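Local atomic coordinates of SAP-like pentraxin (Limulus polyphemus, PDB entry 3FLP), a protein that binds two calcium ions per subunit and, as an invertebrate lectin of the pentraxin family, probably recognises sugar or related ligands through them. Residues T14-P17 against K18-H21; T139-G143 against Q144-K148; N192-W196 against M197-F201. All coordinates share one frame; numbering follows the deposited sequence.

Interaction 1 of 3, residues T14-P17 against K18-H21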
loop_
_atom_site.group_PDB
_atom_site.type_symbol
_atom_site.label_atom_id
_atom_site.label_comp_id
_atom_site.label_asym_id
_atom_site.label_seq_id
_atom_site.Cartn_x
_atom_site.Cartn_y
_atom_site.Cartn_z
ATOM N N THR A 14 -52.077 5.706 -18.457
ATOM C CA THR A 14 -52.549 5.396 -19.791
ATOM C C THR A 14 -53.982 5.840 -20.081
ATOM O O THR A 14 -54.871 5.738 -19.236
ATOM C CB THR A 14 -52.427 3.871 -20.058
ATOM O OG1 THR A 14 -51.056 3.468 -19.941
ATOM C CG2 THR A 14 -52.936 3.522 -21.449
ATOM N N GLN A 15 -54.186 6.348 -21.288
ATOM C CA GLN A 15 -55.505 6.761 -21.738
ATOM C C GLN A 15 -55.493 6.838 -23.252
ATOM O O GLN A 15 -54.868 7.724 -23.833
ATOM C CB GLN A 15 -55.909 8.111 -21.148
ATOM C CG GLN A 15 -57.326 8.509 -21.542
ATOM C CD GLN A 15 -57.859 9.679 -20.744
ATOM O OE1 GLN A 15 -57.329 10.791 -20.812
ATOM N NE2 GLN A 15 -58.917 9.434 -19.974
ATOM N N ASN A 16 -56.173 5.884 -23.880
ATOM C CA ASN A 16 -56.264 5.814 -25.334
ATOM C C ASN A 16 -56.406 7.225 -25.895
ATOM O O ASN A 16 -57.191 8.019 -25.379
ATOM C CB ASN A 16 -57.472 4.967 -25.737
ATOM C CG ASN A 16 -57.451 4.584 -27.202
ATOM O OD1 ASN A 16 -57.471 5.444 -28.080
ATOM N ND2 ASN A 16 -57.405 3.286 -27.474
ATOM N N PRO A 17 -55.655 7.558 -26.962
ATOM C CA PRO A 17 -54.695 6.718 -27.693
ATOM C C PRO A 17 -53.256 6.754 -27.163
ATOM O O PRO A 17 -52.331 6.332 -27.862
ATOM C CB PRO A 17 -54.782 7.279 -29.103
ATOM C CG PRO A 17 -54.843 8.757 -28.826
ATOM C CD PRO A 17 -55.828 8.854 -27.648
ATOM N N LYS A 18 -53.060 7.257 -25.948
ATOM C CA LYS A 18 -51.714 7.325 -25.385
ATOM C C LYS A 18 -51.391 6.123 -24.496
ATOM O O LYS A 18 -52.045 5.900 -23.473
ATOM C CB LYS A 18 -51.524 8.622 -24.592
ATOM C CG LYS A 18 -50.145 8.729 -23.942
ATOM C CD LYS A 18 -50.024 9.940 -23.014
ATOM C CE LYS A 18 -48.678 9.950 -22.284
ATOM N NZ LYS A 18 -48.522 11.119 -21.365
ATOM N N PHE A 19 -50.381 5.354 -24.897
ATOM C CA PHE A 19 -49.960 4.175 -24.142
ATOM C C PHE A 19 -48.454 4.213 -23.848
ATOM O O PHE A 19 -47.649 3.648 -24.591
ATOM C CB PHE A 19 -50.285 2.886 -24.920
ATOM C CG PHE A 19 -51.736 2.746 -25.308
ATOM C CD1 PHE A 19 -52.220 3.333 -26.477
ATOM C CD2 PHE A 19 -52.616 2.022 -24.508
ATOM C CE1 PHE A 19 -53.566 3.196 -26.843
ATOM C CE2 PHE A 19 -53.960 1.880 -24.861
ATOM C CZ PHE A 19 -54.436 2.467 -26.029
ATOM N N PRO A 20 -48.050 4.887 -22.762
ATOM C CA PRO A 20 -46.613 4.930 -22.467
ATOM C C PRO A 20 -46.034 3.517 -22.350
ATOM O O PRO A 20 -46.601 2.661 -21.671
ATOM C CB PRO A 20 -46.548 5.724 -21.157
ATOM C CG PRO A 20 -47.908 5.500 -20.543
ATOM C CD PRO A 20 -48.829 5.581 -21.726
ATOM N N HIS A 21 -44.916 3.273 -23.026
ATOM C CA HIS A 21 -44.303 1.951 -22.985
ATOM C C HIS A 21 -42.883 1.937 -23.528
ATOM O O HIS A 21 -42.401 2.909 -24.101
ATOM C CB HIS A 21 -45.119 0.952 -23.819
ATOM C CG HIS A 21 -44.994 1.159 -25.300
ATOM N ND1 HIS A 21 -45.614 2.196 -25.965
ATOM C CD2 HIS A 21 -44.307 0.468 -26.243
ATOM C CE1 HIS A 21 -45.318 2.134 -27.253
ATOM N NE2 HIS A 21 -44.526 1.093 -27.447
#
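The backbone N of Lys18 reaches back to Gln15 O at 2.8 Å, lying well above the plane of that carbonyl. The return bond, from Gln15 N to Lys18 O at 3.1 Å, instead lies in the carbonyl plane. Together they make Gln15 and Lys18 an antiparallel hydrogen-bonded pair closed by Asn16 and Pro17. The peptide before Pro17 is cis, and the backbone angles of the two corner residues fit a type VIa turn, so the chain reverses within four residues. This tight reversal lies in the surface loop between strands 7-11 and 21-24 of the pentraxin fold. The Phe19 ring packs against the turn. The amide of Asn16 stands nearly upright to the ring (79°), with ND2 in the ring plane, at the edge, 3.4 Å from CZ. Pro17 O approaches CD1 obliquely at 3.3 Å, and the methyl of Thr14 comes to the other ortho carbon, CG2 to CD2 being 3.4 Å. Both lie on the same side of the ring plane. Thr14 chi1 of -60° sets OG1 beside the backbone N and the methyl CG2 opposite it, so that the methyl meets Phe19 while OG1 lies by Pro20 CD and bonds to Gln144. Further on, His21 ND1 donates to Phe19 O at 2.9 Å, in the imidazole plane and almost end-on to the carbonyl, which helps to set the rotation of the histidine ring. Phe19 N bonds to Asp205 and Asn16 N to Glu155, while the Phe19 side chain lies about 6 Å from that of Glu154, a calcium ligand.

Interaction 2 of 3, residues T139-G143 against Q144-K148. With CA (calcium ion), chain O; CA (calcium ion), chain P.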
loop_
_atom_site.group_PDB
_atom_site.type_symbol
_atom_site.label_atom_id
_atom_site.label_comp_id
_atom_site.label_asym_id
_atom_site.label_seq_id
_atom_site.Cartn_x
_atom_site.Cartn_y
_atom_site.Cartn_z
ATOM N N THR A 139 -40.856 -10.590 -28.754
ATOM C CA THR A 139 -40.725 -9.143 -28.627
ATOM C C THR A 139 -41.155 -8.748 -27.220
ATOM O O THR A 139 -42.242 -9.121 -26.772
ATOM C CB THR A 139 -41.638 -8.395 -29.644
ATOM O OG1 THR A 139 -41.183 -8.649 -30.978
ATOM C CG2 THR A 139 -41.613 -6.899 -29.399
ATOM N N VAL A 140 -40.312 -7.986 -26.527
ATOM C CA VAL A 140 -40.625 -7.554 -25.166
ATOM C C VAL A 140 -41.103 -6.106 -25.070
ATOM O O VAL A 140 -40.452 -5.182 -25.572
ATOM C CB VAL A 140 -39.399 -7.696 -24.221
ATOM C CG1 VAL A 140 -39.735 -7.134 -22.838
ATOM C CG2 VAL A 140 -38.989 -9.156 -24.102
ATOM N N VAL A 141 -42.250 -5.920 -24.422
ATOM C CA VAL A 141 -42.811 -4.591 -24.199
ATOM C C VAL A 141 -42.974 -4.421 -22.693
ATOM O O VAL A 141 -43.373 -5.360 -22.000
ATOM C CB VAL A 141 -44.203 -4.418 -24.858
ATOM C CG1 VAL A 141 -44.926 -3.244 -24.229
ATOM C CG2 VAL A 141 -44.050 -4.169 -26.354
ATOM N N ILE A 142 -42.656 -3.232 -22.188
ATOM C CA ILE A 142 -42.782 -2.949 -20.764
ATOM C C ILE A 142 -43.872 -1.905 -20.520
ATOM O O ILE A 142 -43.917 -0.876 -21.195
ATOM C CB ILE A 142 -41.458 -2.399 -20.174
ATOM C CG1 ILE A 142 -40.306 -3.373 -20.441
ATOM C CG2 ILE A 142 -41.609 -2.171 -18.674
ATOM C CD1 ILE A 142 -40.449 -4.715 -19.771
ATOM N N GLY A 143 -44.753 -2.180 -19.563
ATOM C CA GLY A 143 -45.796 -1.224 -19.230
ATOM C C GLY A 143 -47.140 -1.405 -19.908
ATOM O O GLY A 143 -48.126 -0.779 -19.505
ATOM N N GLN A 144 -47.185 -2.239 -20.943
ATOM C CA GLN A 144 -48.428 -2.503 -21.659
ATOM C C GLN A 144 -48.499 -3.998 -21.976
ATOM O O GLN A 144 -47.480 -4.685 -21.979
ATOM C CB GLN A 144 -48.494 -1.704 -22.976
ATOM C CG GLN A 144 -48.417 -0.177 -22.868
ATOM C CD GLN A 144 -49.610 0.450 -22.141
ATOM O OE1 GLN A 144 -50.703 -0.113 -22.101
ATOM N NE2 GLN A 144 -49.403 1.629 -21.584
ATOM N N GLU A 145 -49.706 -4.491 -22.242
ATOM C CA GLU A 145 -49.931 -5.896 -22.570
ATOM C C GLU A 145 -50.130 -5.981 -24.089
ATOM O O GLU A 145 -51.025 -5.333 -24.628
ATOM C CB GLU A 145 -51.189 -6.376 -21.832
ATOM C CG GLU A 145 -51.275 -7.878 -21.534
ATOM C CD GLU A 145 -51.618 -8.717 -22.750
ATOM O OE1 GLU A 145 -52.644 -8.434 -23.408
ATOM O OE2 GLU A 145 -50.862 -9.670 -23.043
ATOM N N GLN A 146 -49.298 -6.758 -24.777
ATOM C CA GLN A 146 -49.408 -6.895 -26.237
ATOM C C GLN A 146 -50.478 -7.888 -26.697
ATOM O O GLN A 146 -50.596 -8.985 -26.148
ATOM C CB GLN A 146 -48.080 -7.369 -26.842
ATOM C CG GLN A 146 -46.863 -6.503 -26.571
ATOM C CD GLN A 146 -45.567 -7.192 -26.990
ATOM O OE1 GLN A 146 -45.197 -7.191 -28.166
ATOM N NE2 GLN A 146 -44.882 -7.805 -26.023
ATOM N N ASP A 147 -51.253 -7.492 -27.705
ATOM C CA ASP A 147 -52.261 -8.367 -28.301
ATOM C C ASP A 147 -51.792 -8.606 -29.732
ATOM O O ASP A 147 -52.395 -9.359 -30.496
ATOM C CB ASP A 147 -53.650 -7.729 -28.282
ATOM C CG ASP A 147 -54.295 -7.809 -26.918
ATOM O OD1 ASP A 147 -53.941 -8.736 -26.158
ATOM O OD2 ASP A 147 -55.160 -6.964 -26.604
ATOM N N LYS A 148 -50.690 -7.941 -30.063
ATOM C CA LYS A 148 -50.031 -8.049 -31.358
ATOM C C LYS A 148 -48.595 -7.608 -31.086
ATOM O O LYS A 148 -48.335 -6.908 -30.099
ATOM C CB LYS A 148 -50.674 -7.136 -32.404
ATOM C CG LYS A 148 -50.642 -5.670 -32.032
ATOM C CD LYS A 148 -50.717 -4.754 -33.253
ATOM C CE LYS A 148 -51.996 -4.944 -34.042
ATOM N NZ LYS A 148 -52.098 -3.916 -35.114
HETATM CA CA CA O . -52.342 -10.236 -25.122
HETATM CA CA CA P . -54.736 -7.271 -24.217
HETATM O O HOH W 1 -53.594 -5.275 -24.771
HETATM O O HOH W 2 -54.286 -10.876 -23.971
HETATM O O HOH W 3 -55.839 -8.994 -23.032
#
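Residues 139-142 run as an extended strand until Gly143, whose positive phi (94°) swings the chain into the loop 144-148; at these angles a side chain would collide with the carbonyl O of Ile142. Past this bend the side chain of Gln146 reaches back to the strand. Its CG lies opposite the carbonyl carbon (chi1 -57°) and the rest of the chain is extended, which brings NE2 to Thr139 O at 3.0 Å. That bond is practically straight at 175° and lies in the plane of the donor amide, but it enters well above the acceptor's carbonyl plane. Val141 packs on one face of the amide, CG2 touching Gln146 CD at 3.4 Å, while its other methyl, CG1, rests against Gln144 O and CB. OE1 of Gln146 accepts from Gly150 N, so both ends of the amide are held. Gln144 is bent at chi2 and curls over the carbonyl of Gly143, CD being 3.3 Å from its O; NE2 goes on to Pro20 O as well as to Thr14. The loop carries the double calcium site of the pentraxin fold, which in relatives binds ligands. Glu145 chelates one calcium with both carboxylate oxygens, and Asp147 chelates the second in the same manner. Glu145 OE1 and Asp147 OD1 each bridge the two ions, OE1 lying 2.5 Å from either calcium. Gln146 O joins the first calcium at 2.4 Å, so the residue whose amide grips the strand also offers its backbone to the metal. Asp59 and Asn60 supply the other protein ligands of the first site, Glu154 and Glu157 those of the second, and waters also bind both ions. One water on the second calcium donates to Glu145 O at 2.6 Å, and Asp147 and Lys148 form a classic beta bulge opposite Gly151.

Interaction 3 of 3, residues N192-W196 against M197-F201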
loop_
_atom_site.group_PDB
_atom_site.type_symbol
_atom_site.label_atom_id
_atom_site.label_comp_id
_atom_site.label_asym_id
_atom_site.label_seq_id
_atom_site.Cartn_x
_atom_site.Cartn_y
_atom_site.Cartn_z
ATOM N N ASN A 192 -28.381 -11.829 -18.334
ATOM C CA ASN A 192 -27.692 -12.195 -19.569
ATOM C C ASN A 192 -28.597 -12.046 -20.799
ATOM O O ASN A 192 -28.115 -11.988 -21.919
ATOM C CB ASN A 192 -27.147 -13.635 -19.486
ATOM C CG ASN A 192 -28.246 -14.693 -19.541
ATOM O OD1 ASN A 192 -29.239 -14.627 -18.810
ATOM N ND2 ASN A 192 -28.063 -15.681 -20.399
ATOM N N VAL A 193 -29.908 -11.995 -20.584
ATOM C CA VAL A 193 -30.855 -11.833 -21.685
ATOM C C VAL A 193 -31.096 -10.332 -21.856
ATOM O O VAL A 193 -30.937 -9.785 -22.945
ATOM C CB VAL A 193 -32.183 -12.555 -21.372
ATOM C CG1 VAL A 193 -33.181 -12.327 -22.490
ATOM C CG2 VAL A 193 -31.925 -14.043 -21.196
ATOM N N ILE A 194 -31.477 -9.670 -20.766
ATOM C CA ILE A 194 -31.694 -8.228 -20.772
ATOM C C ILE A 194 -30.974 -7.628 -19.572
ATOM O O ILE A 194 -31.172 -8.065 -18.439
ATOM C CB ILE A 194 -33.195 -7.842 -20.659
ATOM C CG1 ILE A 194 -33.926 -8.153 -21.966
ATOM C CG2 ILE A 194 -33.332 -6.353 -20.343
ATOM C CD1 ILE A 194 -35.405 -7.788 -21.929
ATOM N N SER A 195 -30.119 -6.647 -19.834
ATOM C CA SER A 195 -29.397 -5.953 -18.781
ATOM C C SER A 195 -29.842 -4.498 -18.892
ATOM O O SER A 195 -29.661 -3.872 -19.931
ATOM C CB SER A 195 -27.884 -6.067 -18.986
ATOM O OG SER A 195 -27.192 -5.319 -17.995
ATOM N N TRP A 196 -30.439 -3.977 -17.823
ATOM C CA TRP A 196 -30.949 -2.614 -17.807
ATOM C C TRP A 196 -29.992 -1.572 -18.387
ATOM O O TRP A 196 -28.853 -1.447 -17.950
ATOM C CB TRP A 196 -31.325 -2.217 -16.380
ATOM C CG TRP A 196 -32.121 -0.937 -16.293
ATOM C CD1 TRP A 196 -31.889 0.119 -15.458
ATOM C CD2 TRP A 196 -33.328 -0.629 -17.002
ATOM N NE1 TRP A 196 -32.883 1.062 -15.593
ATOM C CE2 TRP A 196 -33.780 0.627 -16.533
ATOM C CE3 TRP A 196 -34.075 -1.294 -17.982
ATOM C CZ2 TRP A 196 -34.947 1.228 -17.010
ATOM C CZ3 TRP A 196 -35.235 -0.696 -18.457
ATOM C CH2 TRP A 196 -35.660 0.553 -17.968
ATOM N N MET A 197 -30.484 -0.831 -19.375
ATOM C CA MET A 197 -29.724 0.218 -20.037
ATOM C C MET A 197 -28.540 -0.276 -20.881
ATOM O O MET A 197 -27.738 0.532 -21.357
ATOM C CB MET A 197 -29.245 1.248 -19.005
ATOM C CG MET A 197 -30.370 1.904 -18.196
ATOM S SD MET A 197 -31.679 2.657 -19.215
ATOM C CE MET A 197 -30.827 4.140 -19.880
ATOM N N GLU A 198 -28.416 -1.588 -21.057
ATOM C CA GLU A 198 -27.346 -2.136 -21.891
ATOM C C GLU A 198 -27.965 -2.805 -23.121
ATOM O O GLU A 198 -27.261 -3.215 -24.038
ATOM C CB GLU A 198 -26.484 -3.148 -21.121
ATOM C CG GLU A 198 -25.735 -2.548 -19.926
ATOM C CD GLU A 198 -24.632 -3.456 -19.386
ATOM O OE1 GLU A 198 -24.849 -4.684 -19.283
ATOM O OE2 GLU A 198 -23.546 -2.938 -19.050
ATOM N N ASP A 199 -29.290 -2.921 -23.119
ATOM C CA ASP A 199 -30.028 -3.496 -24.235
ATOM C C ASP A 199 -31.014 -2.425 -24.697
ATOM O O ASP A 199 -31.903 -2.011 -23.956
ATOM C CB ASP A 199 -30.749 -4.775 -23.788
ATOM C CG ASP A 199 -29.788 -5.955 -23.622
ATOM O OD1 ASP A 199 -29.242 -6.421 -24.646
ATOM O OD2 ASP A 199 -29.570 -6.407 -22.475
ATOM N N SER A 200 -30.823 -1.966 -25.923
ATOM C CA SER A 200 -31.636 -0.908 -26.514
ATOM C C SER A 200 -33.136 -1.129 -26.510
ATOM O O SER A 200 -33.618 -2.238 -26.725
ATOM C CB SER A 200 -31.188 -0.680 -27.961
ATOM O OG SER A 200 -29.809 -0.373 -28.005
ATOM N N PHE A 201 -33.872 -0.050 -26.286
ATOM C CA PHE A 201 -35.322 -0.110 -26.288
ATOM C C PHE A 201 -35.919 1.198 -26.776
ATOM O O PHE A 201 -35.325 2.268 -26.614
ATOM C CB PHE A 201 -35.844 -0.456 -24.889
ATOM C CG PHE A 201 -35.403 0.492 -23.804
ATOM C CD1 PHE A 201 -36.085 1.687 -23.579
ATOM C CD2 PHE A 201 -34.327 0.170 -22.981
ATOM C CE1 PHE A 201 -35.706 2.550 -22.543
ATOM C CE2 PHE A 201 -33.938 1.022 -21.944
ATOM C CZ PHE A 201 -34.631 2.216 -21.723
#
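Met197 runs alongside the indole of Trp196 in the same direction. Its CG sits over the five-membered ring, 3.7 Å from the centroid in a CH-pi contact, and its chain folds twice beyond CB, keeping SD over the same face, a Met-aromatic contact. SD also lies in the plane of the Phe201 ring, at its edge. The Phe201 ring runs nearly parallel to the six-membered ring of Trp196 (8°) but is slid so far that they barely overlap, their centroids 5.5 Å apart. The backbone turns at Trp196 and Met197 as a type II turn, closed by Glu198 N to Ser195 O at 2.8 Å. Two carboxylates grip Ser195: OG donates to Glu198 OE1 at 2.7 Å from above the carboxylate plane, and Ser195 N donates to Asp199 OD2, also at 2.7 Å, almost end-on to that oxygen. Strand 194-195 pairs with strand 161-169, with Val193, just before it, and Ile194 forming a classic bulge opposite Val168. Trp196 packs on Leu166 and Leu22, its NE1 bonded to Val7 O, and Phe201 pairs in an antiparallel ladder with a strand of a neighbouring subunit.

How the interactions relate
The three contacts follow one another along the chain without nesting or crossing, each folding a short continuous stretch back on itself. Interaction 1 turns the loop that leads from strand 7-11 into strand 21-24. Interaction 2 comes where strand 139-142, paired with 21-24, gives way to the calcium loop. These two touch: Gln144 NE2 reaches both Thr14 OG1 and Pro20 O, probable hydrogen bonds tying the surface turn to the start of the metal-bearing segment. Interaction 3 carries the chain from strand 194-195 of one sheet to strand 201-204 of the other; its centre is about 16 Å from that of interaction 2, with no touch.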